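Local coordinates for OmpA family protein (Escherichia coli, PDB 5M38) that probably binds peptidoglycan as the OmpA-like domain of TagL, a component of the type VI secretion system of enteroaggregative Escherichia coli, at residues A[10-15]-A[65-70]; A[22-27]-A[69-74]; A[29-34]-A[76-81]. All blocks are in the same frame, centred on the assembly; numbering follows the deposited sequence.

Contact 1: A[10-15]-A[65-70]; sequences ALFDAG and AEAVRD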
# COMPACT_ATOMS: atom_id res chain seq x y z
N ALA A 10 2.78 -6.81 6.05
CA ALA A 10 2.23 -7.71 7.07
C ALA A 10 0.72 -7.69 6.68
O ALA A 10 -0.20 -7.63 7.50
CB ALA A 10 2.39 -7.07 8.43
N LEU A 11 0.52 -7.60 5.34
CA LEU A 11 -0.73 -7.59 4.62
C LEU A 11 -0.62 -8.75 3.65
O LEU A 11 -1.64 -9.27 3.22
CB LEU A 11 -0.86 -6.30 3.79
CG LEU A 11 -0.97 -4.96 4.49
CD1 LEU A 11 -0.77 -3.84 3.46
CD2 LEU A 11 -2.32 -4.80 5.18
N PHE A 12 0.61 -9.13 3.29
CA PHE A 12 0.92 -10.15 2.29
C PHE A 12 2.00 -11.07 2.78
O PHE A 12 2.80 -10.67 3.63
CB PHE A 12 1.45 -9.47 1.00
CG PHE A 12 0.62 -8.32 0.49
CD1 PHE A 12 0.95 -7.01 0.81
CD2 PHE A 12 -0.50 -8.55 -0.30
CE1 PHE A 12 0.17 -5.94 0.35
CE2 PHE A 12 -1.27 -7.47 -0.77
CZ PHE A 12 -0.94 -6.18 -0.44
N ASP A 13 2.05 -12.28 2.23
CA ASP A 13 3.14 -13.22 2.52
C ASP A 13 4.23 -12.94 1.46
O ASP A 13 3.89 -12.44 0.38
CB ASP A 13 2.65 -14.69 2.45
CG ASP A 13 1.72 -15.14 3.56
OD1 ASP A 13 2.15 -15.14 4.75
OD2 ASP A 13 0.60 -15.59 3.24
N ALA A 14 5.51 -13.25 1.75
CA ALA A 14 6.66 -13.02 0.85
C ALA A 14 6.36 -13.34 -0.60
O ALA A 14 5.95 -14.46 -0.91
CB ALA A 14 7.86 -13.81 1.32
N GLY A 15 6.51 -12.34 -1.46
CA GLY A 15 6.27 -12.46 -2.91
C GLY A 15 4.83 -12.45 -3.37
O GLY A 15 4.57 -12.44 -4.58
N ALA A 65 -0.81 -2.52 -4.26
CA ALA A 65 -1.61 -1.30 -4.17
C ALA A 65 -3.03 -1.58 -4.70
O ALA A 65 -4.01 -1.09 -4.12
CB ALA A 65 -0.96 -0.19 -4.98
N GLU A 66 -3.15 -2.38 -5.77
CA GLU A 66 -4.43 -2.78 -6.35
C GLU A 66 -5.21 -3.64 -5.35
O GLU A 66 -6.40 -3.42 -5.20
CB GLU A 66 -4.23 -3.53 -7.68
CG GLU A 66 -3.81 -2.64 -8.83
CD GLU A 66 -3.52 -3.31 -10.17
OE1 GLU A 66 -3.17 -4.51 -10.19
OE2 GLU A 66 -3.61 -2.61 -11.20
N ALA A 67 -4.53 -4.59 -4.64
CA ALA A 67 -5.10 -5.47 -3.61
C ALA A 67 -5.71 -4.67 -2.47
O ALA A 67 -6.82 -5.00 -2.03
CB ALA A 67 -4.06 -6.43 -3.07
N VAL A 68 -5.02 -3.60 -2.02
CA VAL A 68 -5.50 -2.70 -0.95
C VAL A 68 -6.72 -1.90 -1.44
O VAL A 68 -7.71 -1.83 -0.70
CB VAL A 68 -4.37 -1.84 -0.34
CG1 VAL A 68 -4.92 -0.77 0.62
CG2 VAL A 68 -3.33 -2.72 0.37
N ARG A 69 -6.67 -1.36 -2.67
CA ARG A 69 -7.80 -0.62 -3.26
C ARG A 69 -9.03 -1.51 -3.35
O ARG A 69 -10.11 -1.06 -2.96
CB ARG A 69 -7.46 -0.06 -4.65
CG ARG A 69 -8.73 0.37 -5.41
CD ARG A 69 -8.55 0.84 -6.83
NE ARG A 69 -7.80 -0.10 -7.68
CZ ARG A 69 -8.31 -1.21 -8.16
NH1 ARG A 69 -9.55 -1.57 -7.85
NH2 ARG A 69 -7.58 -2.01 -8.93
N ASP A 70 -8.87 -2.76 -3.87
CA ASP A 70 -9.95 -3.74 -4.03
C ASP A 70 -10.67 -3.98 -2.71
O ASP A 70 -11.90 -3.98 -2.70
CB ASP A 70 -9.43 -5.06 -4.59
CG ASP A 70 -8.91 -5.01 -6.02
OD1 ASP A 70 -9.13 -3.99 -6.70
OD2 ASP A 70 -8.30 -6.00 -6.46

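Contact 2: A[22-27]-A[69-74]; sequences GATKWL and RDWMRD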
# COMPACT_ATOMS: atom_id res chain seq x y z
N GLY A 22 -4.67 -12.24 8.39
CA GLY A 22 -4.34 -11.33 9.49
C GLY A 22 -4.45 -9.84 9.20
O GLY A 22 -4.65 -9.05 10.13
N ALA A 23 -4.33 -9.46 7.91
CA ALA A 23 -4.35 -8.08 7.40
C ALA A 23 -5.56 -7.21 7.80
O ALA A 23 -5.40 -6.00 7.94
CB ALA A 23 -4.21 -8.09 5.89
N THR A 24 -6.75 -7.82 7.95
CA THR A 24 -8.04 -7.17 8.23
C THR A 24 -7.99 -6.08 9.33
O THR A 24 -8.59 -5.01 9.17
CB THR A 24 -9.11 -8.24 8.52
OG1 THR A 24 -9.02 -9.28 7.55
CG2 THR A 24 -10.51 -7.68 8.52
N LYS A 25 -7.28 -6.35 10.43
CA LYS A 25 -7.10 -5.44 11.58
C LYS A 25 -6.55 -4.06 11.16
O LYS A 25 -7.06 -3.03 11.61
CB LYS A 25 -6.16 -6.13 12.60
CG LYS A 25 -6.10 -5.49 13.97
CD LYS A 25 -5.16 -6.28 14.86
CE LYS A 25 -4.93 -5.62 16.19
NZ LYS A 25 -4.02 -6.42 17.04
N TRP A 26 -5.52 -4.04 10.29
CA TRP A 26 -4.88 -2.81 9.81
C TRP A 26 -5.65 -2.14 8.70
O TRP A 26 -5.65 -0.91 8.61
CB TRP A 26 -3.43 -3.07 9.39
CG TRP A 26 -2.64 -3.62 10.54
CD1 TRP A 26 -2.21 -2.93 11.64
CD2 TRP A 26 -2.36 -4.99 10.79
NE1 TRP A 26 -1.64 -3.79 12.55
CE2 TRP A 26 -1.72 -5.07 12.05
CE3 TRP A 26 -2.59 -6.17 10.08
CZ2 TRP A 26 -1.29 -6.28 12.60
CZ3 TRP A 26 -2.15 -7.37 10.62
CH2 TRP A 26 -1.52 -7.42 11.87
N LEU A 27 -6.34 -2.95 7.89
CA LEU A 27 -7.17 -2.43 6.81
C LEU A 27 -8.38 -1.69 7.34
O LEU A 27 -8.73 -0.63 6.80
CB LEU A 27 -7.55 -3.55 5.84
CG LEU A 27 -6.38 -4.15 5.05
CD1 LEU A 27 -6.72 -5.54 4.58
CD2 LEU A 27 -5.91 -3.24 3.89
N ARG A 69 -6.67 -1.36 -2.67
CA ARG A 69 -7.80 -0.62 -3.26
C ARG A 69 -9.03 -1.51 -3.35
O ARG A 69 -10.11 -1.06 -2.96
CB ARG A 69 -7.46 -0.06 -4.65
CG ARG A 69 -8.73 0.37 -5.41
CD ARG A 69 -8.55 0.84 -6.83
NE ARG A 69 -7.80 -0.10 -7.68
CZ ARG A 69 -8.31 -1.21 -8.16
NH1 ARG A 69 -9.55 -1.57 -7.85
NH2 ARG A 69 -7.58 -2.01 -8.93
N ASP A 70 -8.87 -2.76 -3.87
CA ASP A 70 -9.95 -3.74 -4.03
C ASP A 70 -10.67 -3.98 -2.71
O ASP A 70 -11.90 -3.98 -2.70
CB ASP A 70 -9.43 -5.06 -4.59
CG ASP A 70 -8.91 -5.01 -6.02
OD1 ASP A 70 -9.13 -3.99 -6.70
OD2 ASP A 70 -8.30 -6.00 -6.46
N TRP A 71 -9.91 -4.13 -1.61
CA TRP A 71 -10.44 -4.32 -0.27
C TRP A 71 -11.23 -3.09 0.14
O TRP A 71 -12.35 -3.23 0.62
CB TRP A 71 -9.32 -4.60 0.74
CG TRP A 71 -9.83 -5.09 2.06
CD1 TRP A 71 -9.98 -6.39 2.44
CD2 TRP A 71 -10.30 -4.30 3.17
NE1 TRP A 71 -10.48 -6.46 3.72
CE2 TRP A 71 -10.68 -5.19 4.19
CE3 TRP A 71 -10.42 -2.91 3.40
CZ2 TRP A 71 -11.15 -4.75 5.44
CZ3 TRP A 71 -10.88 -2.48 4.64
CH2 TRP A 71 -11.25 -3.39 5.64
N MET A 72 -10.63 -1.88 -0.01
CA MET A 72 -11.29 -0.63 0.38
C MET A 72 -12.59 -0.43 -0.40
O MET A 72 -13.58 0.03 0.15
CB MET A 72 -10.36 0.58 0.19
CG MET A 72 -9.11 0.57 1.07
SD MET A 72 -9.47 0.55 2.85
CE MET A 72 -7.86 0.06 3.48
N ARG A 73 -12.57 -0.78 -1.69
CA ARG A 73 -13.68 -0.64 -2.62
C ARG A 73 -14.81 -1.63 -2.28
O ARG A 73 -15.94 -1.20 -2.04
CB ARG A 73 -13.17 -0.79 -4.07
CG ARG A 73 -14.25 -0.68 -5.16
CD ARG A 73 -13.82 -1.35 -6.44
NE ARG A 73 -13.62 -2.79 -6.29
CZ ARG A 73 -12.75 -3.51 -6.99
NH1 ARG A 73 -12.01 -2.94 -7.92
NH2 ARG A 73 -12.63 -4.81 -6.77
N ASP A 74 -14.50 -2.93 -2.27
CA ASP A 74 -15.49 -3.98 -2.01
C ASP A 74 -15.91 -4.12 -0.56
O ASP A 74 -17.11 -4.14 -0.28
CB ASP A 74 -15.00 -5.32 -2.55
CG ASP A 74 -14.68 -5.33 -4.04
OD1 ASP A 74 -15.43 -4.71 -4.82
OD2 ASP A 74 -13.70 -6.01 -4.43
O HOH W 1 -10.69 -8.75 5.22

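Contact 3: A[29-34]-A[76-81]; sequences NALVDI and GDIPQS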
# COMPACT_ATOMS: atom_id res chain seq x y z
N ASN A 29 -8.65 -0.02 10.38
CA ASN A 29 -8.30 1.30 10.92
C ASN A 29 -8.00 2.32 9.82
O ASN A 29 -8.35 3.49 9.95
CB ASN A 29 -7.24 1.31 12.02
CG ASN A 29 -6.03 0.41 11.92
OD1 ASN A 29 -5.12 0.59 11.08
ND2 ASN A 29 -5.98 -0.56 12.83
N ALA A 30 -7.41 1.83 8.71
CA ALA A 30 -7.13 2.62 7.51
C ALA A 30 -8.44 3.07 6.84
O ALA A 30 -8.52 4.21 6.39
CB ALA A 30 -6.31 1.81 6.53
N LEU A 31 -9.48 2.20 6.84
CA LEU A 31 -10.82 2.48 6.30
C LEU A 31 -11.57 3.54 7.11
O LEU A 31 -12.35 4.30 6.53
CB LEU A 31 -11.63 1.18 6.16
CG LEU A 31 -13.06 1.25 5.61
CD1 LEU A 31 -13.11 1.90 4.26
CD2 LEU A 31 -13.62 -0.12 5.47
N VAL A 32 -11.34 3.60 8.44
CA VAL A 32 -11.96 4.60 9.31
C VAL A 32 -11.46 6.02 8.92
O VAL A 32 -12.26 6.96 8.77
CB VAL A 32 -11.81 4.22 10.82
CG1 VAL A 32 -10.63 4.90 11.52
CG2 VAL A 32 -13.09 4.48 11.58
N ASP A 33 -10.13 6.14 8.68
CA ASP A 33 -9.46 7.37 8.27
C ASP A 33 -9.92 7.79 6.87
O ASP A 33 -10.14 8.98 6.64
CB ASP A 33 -7.92 7.20 8.32
CG ASP A 33 -7.34 6.67 9.63
OD1 ASP A 33 -7.96 6.89 10.70
OD2 ASP A 33 -6.24 6.05 9.59
N ILE A 34 -10.09 6.80 5.95
CA ILE A 34 -10.57 7.00 4.58
C ILE A 34 -12.01 7.51 4.58
O ILE A 34 -12.31 8.45 3.85
CB ILE A 34 -10.41 5.71 3.72
CG1 ILE A 34 -8.95 5.51 3.29
CG2 ILE A 34 -11.33 5.71 2.49
CD1 ILE A 34 -8.66 4.15 2.74
N GLY A 76 -15.16 -1.94 1.98
CA GLY A 76 -15.51 -0.62 2.51
C GLY A 76 -16.67 0.10 1.84
O GLY A 76 -17.15 1.11 2.36
N ASP A 77 -17.12 -0.42 0.68
CA ASP A 77 -18.23 0.06 -0.15
C ASP A 77 -18.03 1.50 -0.69
O ASP A 77 -18.96 2.32 -0.69
CB ASP A 77 -19.59 -0.11 0.57
CG ASP A 77 -20.79 -0.34 -0.32
OD1 ASP A 77 -20.60 -0.74 -1.50
OD2 ASP A 77 -21.93 -0.16 0.16
N ILE A 78 -16.81 1.78 -1.20
CA ILE A 78 -16.37 3.06 -1.76
C ILE A 78 -16.31 2.90 -3.29
O ILE A 78 -15.79 1.88 -3.75
CB ILE A 78 -14.99 3.48 -1.15
CG1 ILE A 78 -15.09 3.64 0.36
CG2 ILE A 78 -14.43 4.77 -1.78
CD1 ILE A 78 -13.89 3.28 1.05
N PRO A 79 -16.84 3.85 -4.10
CA PRO A 79 -16.77 3.69 -5.56
C PRO A 79 -15.34 3.64 -6.10
O PRO A 79 -14.47 4.33 -5.57
CB PRO A 79 -17.52 4.92 -6.10
CG PRO A 79 -18.29 5.44 -4.95
CD PRO A 79 -17.51 5.12 -3.73
N GLN A 80 -15.13 2.85 -7.17
CA GLN A 80 -13.85 2.70 -7.87
C GLN A 80 -13.26 4.06 -8.25
O GLN A 80 -12.05 4.24 -8.17
CB GLN A 80 -14.04 1.89 -9.18
CG GLN A 80 -13.41 0.49 -9.21
CD GLN A 80 -11.99 0.40 -9.70
OE1 GLN A 80 -11.67 -0.43 -10.55
NE2 GLN A 80 -11.10 1.23 -9.16
N SER A 81 -14.12 5.00 -8.66
CA SER A 81 -13.79 6.36 -9.10
C SER A 81 -13.07 7.22 -8.04
O SER A 81 -12.42 8.20 -8.40
CB SER A 81 -15.05 7.07 -9.60
OG SER A 81 -16.10 7.09 -8.64

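Contact 1: A[10-15]-A[65-70]
The irregular backbone at 10-15 stays well clear of the helical segment 65-70, the nearest CA atoms, those of Leu11 and Val68, being 8.8 Å apart, so the two segments meet through side chains alone. The contact belongs to the OmpA-like alpha/beta fold, in which helix 54-74 lies on a mixed sheet and the loop that leaves strand 4-8 closes over part of the helix flank. Leu11 and Phe12 carry the loop side. In both, CG is anti to the carbonyl carbon (chi1 -65° and -49°), which extends the two side chains from adjacent residues toward the helix. The Phe12 ring presents an edge: Ala67 CB lies near the ring plane, 3.8 Å from Phe12 CE2 and 4.1 Å from Phe12 CZ. Val68 is shared between the loop and the sheet, since it also touches Val44, Val109 and Ile111 of the strands beneath. No hydrogen bond crosses between the segments, which together bury 129 Å². Leu11 and Val68 cross at about a right angle, with Leu11 CD1 4.2 Å from Val68 CG2, and that same methyl of Val68 is 4.3 Å from Phe12 CZ.

Contact 2: A[22-27]-A[69-74]
Thr24 is the first residue of 22-27 to touch the helical segment 69-74, its CG2 lying 4.3 Å from Trp71 CZ2 at an oblique approach to the ring. Its hydroxyl is joined to the indole through a water. That water accepts from Trp71 NE1 at 2.7 Å, sitting in the ring plane at its edge, and is 2.9 Å from Thr24 OG1. Because OG1 is also hydrogen-bonded to Pro21 O, these groups are joined in one polar chain. Further along, Leu27 supplies most of what 22-27 contributes to the contact. Its CB stands over the six-membered ring of Trp71 in a CH-pi contact, 3.5 Å from the ring centroid and only 5° off the ring normal. Leu27 CD1 reaches along the same indole to the pyrrole part, 4.0 Å from Trp71 NE1. A chi1 of -168° swings the indole across so that one face lies against Leu27 CB. The other branch of Leu27 serves Met72: Leu27 CD2 is 3.9 Å from Met72 CE, a methyl swung inward by the bend at chi2 (-60°). Within 69-74 a salt-bridge network forms: Arg73 grips Asp74 side-on, NE and NH2 each taking one carboxylate oxygen, and Arg69 NH1 pairs with Asp70 OD1. Helices 24-36 and 54-74 thus pack together. Met72 extends this to Ala30, Leu31 and Ile34 and also touches Phe83 of strand 83-89, while Trp71 reaches Leu31 and, in the loop before helix 24-36, Leu19.

Contact 3: A[29-34]-A[76-81]
Leu31 and Ile78 run past each other in opposite directions and meet through their terminal methyls, Leu31 CD1 lying 3.6 Å from Ile78 CD1. Here the OmpA-like alpha/beta fold brings helix 24-36 against the connection that leads from helix 54-74 into strand 83-89. Ile34, one turn on from Leu31, crosses Ile78 obliquely and offers its beta-branch, with Ile34 CG2 3.8 Å from Ile78 CD1. That single methyl of Ile78 therefore touches two side chains of the same helix face. Both helix residues direct their CB atoms toward the loop, and Ile78 faces them in return. Ile34 and Ile78 also reach Ile42 of strand 42-47, so the apolar cluster extends onto the sheet. Asp77, with a positive phi of 61°, is the first residue to leave helical geometry and is followed by Ile78. No hydrogen bond joins the two segments. With chi1 at -180° and chi2 at 56°, both methyls of Leu31 end up against the backbone of Gly76, where Leu31 CD2 lies 3.5 Å from Gly76 CA.

How the contacts relate
The three contacts follow one another along the layer of two helices beside the sheet: the centres of contacts 1 and 2 are about 9 Å apart, as are those of contacts 2 and 3, while contacts 1 and 3 are about 15 Å apart. The second segments of contacts 1 and 2 overlap at Arg69-Asp70 on helix 54-74, and Leu11 CD2 meets Leu27 CG at 4.1 Å. Contacts 2 and 3 share helix 24-36, and a probable hydrogen bond joins Arg73 O to Ile78 N. Along the chain the segments of contact 3 alternate with those of contacts 1 and 2. Together they join the 10-34 region to helix 54-74 and the loop after it.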